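Local coordinates for peptidoglycan synthetase penicillin-binding protein 3 (Bifidobacterium adolescentis, PDB 4YE5) that probably binds penicillin and, as a member of the transpeptidase family, probably cross-links peptidoglycan strands in the cell wall, at residues S501-S507 with I519-D525; A59-P64 with V85-V91; F309-V315 with V345-A350. All coordinates share one frame; numbering follows the deposited sequence.

From the N terminus, contact 2 comes first: helix 56-61 runs into A59-P64, a long connection without helix or strand follows, and V85-V91 closes the loop at the start of helix 87-99, in the dimerisation-domain part of the chain. The chain then enters the transpeptidase region. Contact 3 closes a loop of 29 residues, tying strands 308-311 and 314-317 to helix 344-350. Contact 1 is last, a hairpin that joins two adjacent inner strands of the five-stranded sheet. The three loops follow in series and neither nest nor cross. Contacts 1 and 3 have centres about 25 Å apart; contact 2 lies about 70 Å from contact 1, centre to centre, at the far end of the elongated molecule.

Contact 1 (S501-S507 with I519-D525); sequences SIISDYS and ITVVLKD
S501 and I502 meet D525 where the hairpin of strands 501-510 and 517-524 opens. D525 OD2 accepts S501 OG through its syn lone pair (2.7 Å). D525 OD1, not its main-chain O, receives I502 N at 2.9 Å. That donor lies 32° out of the carboxylate plane, and the two donors S501 OG and I502 N hold the carboxylate. D525 N donates to I502 O (2.8 Å). K524 can be followed outward. Its CB lies 4.3 Å from I503 CG2. Its CG then passes I502 O at 3.8 Å. Its CE rests 3.8 Å from S501 CB. The extended chain, with CG anti to the backbone N (chi1 -178°), carries NZ on to A493 O. Further along, the strands run antiparallel at 163°: S504-L523 and Y506-V521 are hydrogen-bonded pairs, although Y506 N to V521 O is weak. Between them V522 fills the face shared with I503 and D505, its CG1 lying 3.9 Å from I503 CB. At the far end S507 OG and T520 OG1 are hydrogen-bonded at 2.8 Å, and T520 OG1 also bonds to T412. This hairpin belongs to the antiparallel sheet of the penicillin-binding transpeptidase fold. Strand 484-492, with K486 of a probable KSG motif, pairs with 501-507; strand 242-249 flanks the other hairpin strand, its W242 touching I503, V522 and K524, while helix 535-549 packs against Y506, I519 and V521.

Contact 2 (A59-P64 with V85-V91); sequences AQAFIP and VTGAAAV
F62 holds CG anti to its own N (chi1 177°), which carries the ring over to V91 and A90, and V91 in turn has CG1 anti to N (chi1 180°), so that its other methyl, CG2, is the one facing A59 and F62. V91 CG2 lies 3.7 Å from F62 CD2 and 3.7 Å from A59 CB, wedged between the two; relative to the ring it approaches obliquely. A90 CB, by contrast, comes near the ring plane at the edge, 3.9 Å from F62 CD2. P64 N lies above one face of the same ring, offset toward the rim, and H76 meets the ring edge-to-face. The contact joins the end of helix 56-61 to the first turn of helix 87-99, in the dimerisation-domain part of this penicillin-binding protein; the loop between them contains the disulfide C67-C75. The two segments are joined by a backbone hydrogen bond, G87 N to F62 O, 2.8 Å long with an angle of 158° at the hydrogen and the donor tilted from the carbonyl plane. A59 O approaches G87 CA at 3.1 Å in a CA-H...O contact, while the same oxygen accepts F62 N within its own segment. G87 has positive phi and no side chain, which fits the close passage of the Q60 carbonyl. P64 CG comes within 3.3 Å of V85 O, and beyond the contact Q60 NE2 donates to the carbonyls of L110 and I112.

Contact 3 (F309-V315 with V345-A350); sequences FTVPNTV and VGMVIA
V345 is the knob of this contact: it enters the concave side of the bend that the chain makes between V311 and V315. The setting is a helix packed against two successive short strands, each paired with a different partner strand, in the penicillin-binding transpeptidase fold, where helix 344-350 begins within a Ser-Ser-Asn sequence that fits the family's SxN motif. The N-to-C directions of strand 309-311 and the helix differ by 135°, so F309 lies over A350 and V311 over G346. With CG1 anti to N (chi1 170°), V345 sends CG1 toward P312 O (3.4 Å) and V315 CG1 (3.8 Å), while CG2 faces N313 O at 3.7 Å; both branches thus press on the inner side of the turn. V315, from the strand after the bend, closes the other side of the hollow: its CG1 sits between the backbone N and carbonyl carbon (chi1 68°), touching V345 and also V348 CG1, with the valines V315 and V345 sliding past each other. V311 settles on the helix backbone at G346, which has no side chain, with V311 CG1 3.5 Å from G346 N. I349 extends toward the P312 ring, its CD1 ending 3.8 Å from P312 CD, and offers its CG2 to F309 CD2 at 4.1 Å. On the opposite side of the helix M347, a selenomethionine, packs against helix 290-299, including K290 of a probable SxxK motif. The F309 ring, which also meets H303 edge-to-face, ends the contact obliquely on A350, with F309 CZ 3.8 Å from A350 CB.

Contact 1 (S501-S507 with I519-D525)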
# COMPACT_ATOMS: atom_id res chain seq x y z
N SER A 501 6.16 -11.58 24.98
CA SER A 501 5.45 -10.47 24.35
C SER A 501 4.15 -10.97 23.75
O SER A 501 4.05 -12.14 23.34
CB SER A 501 6.29 -9.80 23.26
OG SER A 501 7.32 -8.99 23.83
N ILE A 502 3.16 -10.10 23.70
CA ILE A 502 1.89 -10.44 23.07
C ILE A 502 1.43 -9.31 22.16
O ILE A 502 1.92 -8.19 22.26
CB ILE A 502 0.78 -10.68 24.13
CG1 ILE A 502 0.47 -9.37 24.86
CG2 ILE A 502 1.21 -11.76 25.16
CD1 ILE A 502 -1.03 -9.14 25.08
N ILE A 503 0.52 -9.62 21.24
CA ILE A 503 -0.22 -8.59 20.55
C ILE A 503 -1.64 -8.61 21.09
O ILE A 503 -2.11 -9.66 21.55
CB ILE A 503 -0.28 -8.82 19.03
CG1 ILE A 503 -0.67 -10.27 18.76
CG2 ILE A 503 1.09 -8.52 18.41
CD1 ILE A 503 -1.44 -10.46 17.51
N SER A 504 -2.27 -7.44 21.07
CA SER A 504 -3.71 -7.28 21.26
C SER A 504 -4.29 -6.96 19.89
O SER A 504 -3.87 -5.99 19.25
CB SER A 504 -3.95 -6.08 22.19
OG SER A 504 -5.31 -5.68 22.25
N ASP A 505 -5.25 -7.76 19.42
CA ASP A 505 -5.89 -7.46 18.13
C ASP A 505 -7.39 -7.31 18.30
O ASP A 505 -7.98 -7.82 19.27
CB ASP A 505 -5.51 -8.45 16.99
CG ASP A 505 -5.89 -9.91 17.27
OD1 ASP A 505 -6.39 -10.22 18.36
OD2 ASP A 505 -5.67 -10.77 16.37
N TYR A 506 -8.00 -6.60 17.37
CA TYR A 506 -9.41 -6.28 17.51
C TYR A 506 -9.88 -5.87 16.14
O TYR A 506 -9.22 -5.08 15.47
CB TYR A 506 -9.58 -5.11 18.50
CG TYR A 506 -10.97 -5.01 19.15
CD1 TYR A 506 -12.04 -4.39 18.49
CD2 TYR A 506 -11.19 -5.52 20.43
CE1 TYR A 506 -13.33 -4.30 19.12
CE2 TYR A 506 -12.46 -5.43 21.05
CZ TYR A 506 -13.52 -4.81 20.39
OH TYR A 506 -14.77 -4.73 21.01
N SER A 507 -11.00 -6.43 15.70
CA SER A 507 -11.52 -6.11 14.40
C SER A 507 -13.01 -5.85 14.53
O SER A 507 -13.76 -6.66 15.10
CB SER A 507 -11.21 -7.24 13.41
OG SER A 507 -11.60 -6.87 12.10
N ILE A 519 -12.57 -2.25 10.50
CA ILE A 519 -11.45 -1.54 11.09
C ILE A 519 -10.74 -2.54 11.94
O ILE A 519 -11.33 -3.10 12.86
CB ILE A 519 -11.94 -0.43 12.05
CG1 ILE A 519 -12.85 0.57 11.32
CG2 ILE A 519 -10.74 0.32 12.65
CD1 ILE A 519 -13.72 1.37 12.31
N THR A 520 -9.47 -2.76 11.66
CA THR A 520 -8.72 -3.70 12.46
C THR A 520 -7.51 -3.01 13.06
O THR A 520 -6.83 -2.24 12.38
CB THR A 520 -8.25 -4.88 11.60
OG1 THR A 520 -9.39 -5.53 11.02
CG2 THR A 520 -7.49 -5.90 12.46
N VAL A 521 -7.24 -3.27 14.34
CA VAL A 521 -6.08 -2.71 15.02
C VAL A 521 -5.28 -3.83 15.69
O VAL A 521 -5.87 -4.74 16.27
CB VAL A 521 -6.51 -1.66 16.08
CG1 VAL A 521 -5.30 -1.25 16.98
CG2 VAL A 521 -7.07 -0.42 15.39
N VAL A 522 -3.96 -3.77 15.58
CA VAL A 522 -3.07 -4.70 16.28
C VAL A 522 -2.00 -3.91 17.01
O VAL A 522 -1.32 -3.10 16.39
CB VAL A 522 -2.38 -5.67 15.27
CG1 VAL A 522 -1.56 -6.71 16.02
CG2 VAL A 522 -3.44 -6.35 14.37
N LEU A 523 -1.85 -4.15 18.31
CA LEU A 523 -0.85 -3.45 19.13
C LEU A 523 0.04 -4.48 19.80
O LEU A 523 -0.45 -5.48 20.31
CB LEU A 523 -1.52 -2.61 20.24
CG LEU A 523 -2.63 -1.66 19.80
CD1 LEU A 523 -3.28 -1.02 21.04
CD2 LEU A 523 -2.09 -0.56 18.87
N LYS A 524 1.34 -4.22 19.81
CA LYS A 524 2.28 -5.11 20.48
C LYS A 524 2.61 -4.60 21.87
O LYS A 524 2.99 -3.45 22.04
CB LYS A 524 3.58 -5.28 19.68
CG LYS A 524 4.57 -6.27 20.37
CD LYS A 524 5.77 -6.61 19.46
CE LYS A 524 6.80 -7.45 20.26
NZ LYS A 524 7.82 -8.12 19.37
N ASP A 525 2.43 -5.47 22.86
CA ASP A 525 2.70 -5.15 24.25
C ASP A 525 2.09 -3.83 24.75
O ASP A 525 2.81 -3.00 25.32
CB ASP A 525 4.22 -5.15 24.48
CG ASP A 525 4.82 -6.56 24.40
OD1 ASP A 525 4.12 -7.53 24.75
OD2 ASP A 525 6.00 -6.69 24.00

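Contact 2 (A59-P64 with V85-V91)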
# COMPACT_ATOMS: atom_id res chain seq x y z
N ALA A 59 31.38 19.26 -30.34
CA ALA A 59 31.38 20.73 -30.42
C ALA A 59 32.58 21.22 -31.23
O ALA A 59 32.46 22.15 -32.04
CB ALA A 59 31.40 21.35 -29.02
N GLN A 60 33.72 20.58 -31.04
CA GLN A 60 34.95 21.00 -31.72
C GLN A 60 34.87 20.76 -33.21
O GLN A 60 35.44 21.51 -33.99
CB GLN A 60 36.18 20.29 -31.11
CG GLN A 60 36.45 20.73 -29.67
CD GLN A 60 37.28 19.75 -28.88
OE1 GLN A 60 38.17 19.08 -29.42
NE2 GLN A 60 36.99 19.65 -27.58
N ALA A 61 34.14 19.72 -33.62
CA ALA A 61 33.90 19.43 -35.04
C ALA A 61 32.82 20.33 -35.67
O ALA A 61 32.64 20.32 -36.89
CB ALA A 61 33.52 17.94 -35.21
N PHE A 62 32.10 21.09 -34.84
CA PHE A 62 30.94 21.87 -35.32
C PHE A 62 31.31 22.97 -36.30
O PHE A 62 32.24 23.74 -36.06
CB PHE A 62 30.14 22.43 -34.12
CG PHE A 62 28.96 23.30 -34.50
CD1 PHE A 62 27.84 22.75 -35.13
CD2 PHE A 62 28.95 24.66 -34.20
CE1 PHE A 62 26.73 23.56 -35.47
CE2 PHE A 62 27.86 25.49 -34.54
CZ PHE A 62 26.75 24.94 -35.18
N ILE A 63 30.59 23.05 -37.41
CA ILE A 63 30.70 24.17 -38.34
C ILE A 63 29.32 24.77 -38.56
O ILE A 63 28.45 24.10 -39.09
CB ILE A 63 31.26 23.73 -39.72
CG1 ILE A 63 32.62 23.05 -39.55
CG2 ILE A 63 31.39 24.94 -40.66
CD1 ILE A 63 33.15 22.44 -40.83
N PRO A 64 29.10 26.03 -38.12
CA PRO A 64 27.74 26.60 -38.21
C PRO A 64 27.34 26.88 -39.66
O PRO A 64 28.16 27.26 -40.49
CB PRO A 64 27.85 27.91 -37.42
CG PRO A 64 29.34 28.30 -37.58
CD PRO A 64 30.07 26.97 -37.53
N VAL A 85 32.59 32.09 -36.20
CA VAL A 85 33.69 31.23 -35.76
C VAL A 85 33.22 29.79 -35.90
O VAL A 85 32.09 29.57 -36.31
CB VAL A 85 34.10 31.51 -34.29
CG1 VAL A 85 34.85 32.84 -34.20
CG2 VAL A 85 32.88 31.50 -33.36
N THR A 86 34.07 28.83 -35.55
CA THR A 86 33.72 27.41 -35.63
C THR A 86 34.00 26.71 -34.33
O THR A 86 34.54 27.31 -33.39
CB THR A 86 34.50 26.66 -36.76
OG1 THR A 86 35.89 26.57 -36.41
CG2 THR A 86 34.36 27.38 -38.10
N GLY A 87 33.60 25.44 -34.26
CA GLY A 87 33.96 24.60 -33.13
C GLY A 87 33.38 25.04 -31.80
O GLY A 87 32.27 25.57 -31.74
N ALA A 88 34.14 24.80 -30.73
CA ALA A 88 33.72 25.12 -29.36
C ALA A 88 33.32 26.57 -29.25
O ALA A 88 32.33 26.91 -28.58
CB ALA A 88 34.83 24.82 -28.35
N ALA A 89 34.09 27.42 -29.92
CA ALA A 89 33.83 28.85 -29.90
C ALA A 89 32.44 29.13 -30.46
O ALA A 89 31.69 29.91 -29.89
CB ALA A 89 34.90 29.60 -30.66
N ALA A 90 32.08 28.47 -31.57
CA ALA A 90 30.76 28.69 -32.17
C ALA A 90 29.62 28.18 -31.28
O ALA A 90 28.61 28.87 -31.09
CB ALA A 90 30.69 28.05 -33.57
N VAL A 91 29.79 26.98 -30.73
CA VAL A 91 28.77 26.42 -29.85
C VAL A 91 28.60 27.32 -28.63
O VAL A 91 27.46 27.58 -28.19
CB VAL A 91 29.11 24.98 -29.37
CG1 VAL A 91 27.99 24.44 -28.43
CG2 VAL A 91 29.31 24.04 -30.57

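Contact 3 (F309-V315 with V345-A350)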
# COMPACT_ATOMS: atom_id res chain seq x y z
N PHE A 309 -24.58 -25.57 25.02
CA PHE A 309 -23.46 -26.37 25.52
C PHE A 309 -23.26 -26.16 27.02
O PHE A 309 -23.58 -25.10 27.57
CB PHE A 309 -22.16 -26.01 24.78
CG PHE A 309 -22.19 -26.27 23.29
CD1 PHE A 309 -22.71 -25.32 22.41
CD2 PHE A 309 -21.69 -27.46 22.76
CE1 PHE A 309 -22.73 -25.55 21.04
CE2 PHE A 309 -21.69 -27.69 21.39
CZ PHE A 309 -22.21 -26.74 20.52
N THR A 310 -22.71 -27.19 27.66
CA THR A 310 -22.15 -27.05 29.00
C THR A 310 -20.64 -27.03 28.85
O THR A 310 -20.03 -28.01 28.41
CB THR A 310 -22.55 -28.23 29.90
OG1 THR A 310 -23.98 -28.27 30.00
CG2 THR A 310 -21.96 -28.06 31.30
N VAL A 311 -20.03 -25.91 29.20
CA VAL A 311 -18.62 -25.70 28.89
C VAL A 311 -17.83 -25.60 30.19
O VAL A 311 -17.90 -24.59 30.87
CB VAL A 311 -18.43 -24.40 28.04
CG1 VAL A 311 -17.01 -24.31 27.51
CG2 VAL A 311 -19.41 -24.38 26.89
N PRO A 312 -17.09 -26.66 30.52
CA PRO A 312 -16.27 -26.70 31.74
C PRO A 312 -15.03 -25.86 31.50
O PRO A 312 -14.83 -25.43 30.36
CB PRO A 312 -15.92 -28.18 31.87
CG PRO A 312 -15.89 -28.68 30.47
CD PRO A 312 -16.93 -27.88 29.71
N ASN A 313 -14.20 -25.61 32.51
CA ASN A 313 -13.07 -24.73 32.22
C ASN A 313 -11.86 -25.46 31.63
O ASN A 313 -10.90 -24.84 31.21
CB ASN A 313 -12.68 -23.84 33.41
CG ASN A 313 -11.64 -24.48 34.30
OD1 ASN A 313 -10.56 -23.95 34.48
ND2 ASN A 313 -11.97 -25.64 34.86
N THR A 314 -11.91 -26.78 31.60
CA THR A 314 -10.92 -27.52 30.84
C THR A 314 -11.58 -28.67 30.13
O THR A 314 -12.64 -29.11 30.54
CB THR A 314 -9.80 -28.11 31.72
OG1 THR A 314 -10.31 -29.24 32.44
CG2 THR A 314 -9.24 -27.07 32.68
N VAL A 315 -10.96 -29.14 29.07
CA VAL A 315 -11.39 -30.39 28.46
C VAL A 315 -10.17 -31.15 27.96
O VAL A 315 -9.20 -30.55 27.48
CB VAL A 315 -12.44 -30.18 27.34
CG1 VAL A 315 -11.82 -29.49 26.14
CG2 VAL A 315 -13.06 -31.52 26.93
N VAL A 345 -12.24 -23.86 24.97
CA VAL A 345 -12.78 -25.14 25.40
C VAL A 345 -14.10 -25.39 24.66
O VAL A 345 -14.30 -26.45 24.09
CB VAL A 345 -12.96 -25.22 26.93
CG1 VAL A 345 -13.74 -26.47 27.31
CG2 VAL A 345 -11.59 -25.19 27.64
N GLY A 346 -14.97 -24.39 24.64
CA GLY A 346 -16.21 -24.49 23.88
C GLY A 346 -15.99 -24.82 22.41
O GLY A 346 -16.74 -25.61 21.83
N MSE A 347 -14.97 -24.23 21.80
CA MSE A 347 -14.68 -24.47 20.39
C MSE A 347 -14.25 -25.92 20.16
O MSE A 347 -14.65 -26.56 19.19
CB MSE A 347 -13.59 -23.53 19.87
CG MSE A 347 -14.00 -22.07 19.74
SE MSE A 347 -15.49 -21.82 18.51
CE MSE A 347 -14.60 -22.04 16.78
N VAL A 348 -13.43 -26.44 21.06
CA VAL A 348 -13.02 -27.84 20.98
C VAL A 348 -14.20 -28.78 21.09
O VAL A 348 -14.33 -29.73 20.32
CB VAL A 348 -11.97 -28.17 22.06
CG1 VAL A 348 -11.79 -29.69 22.21
CG2 VAL A 348 -10.66 -27.45 21.72
N ILE A 349 -15.08 -28.52 22.06
CA ILE A 349 -16.28 -29.33 22.21
C ILE A 349 -17.19 -29.21 20.98
O ILE A 349 -17.60 -30.22 20.41
CB ILE A 349 -17.06 -28.96 23.48
CG1 ILE A 349 -16.21 -29.27 24.71
CG2 ILE A 349 -18.39 -29.73 23.53
CD1 ILE A 349 -16.83 -28.86 26.03
N ALA A 350 -17.49 -27.98 20.57
CA ALA A 350 -18.37 -27.75 19.43
C ALA A 350 -17.83 -28.35 18.14
O ALA A 350 -18.59 -28.83 17.31
CB ALA A 350 -18.62 -26.24 19.23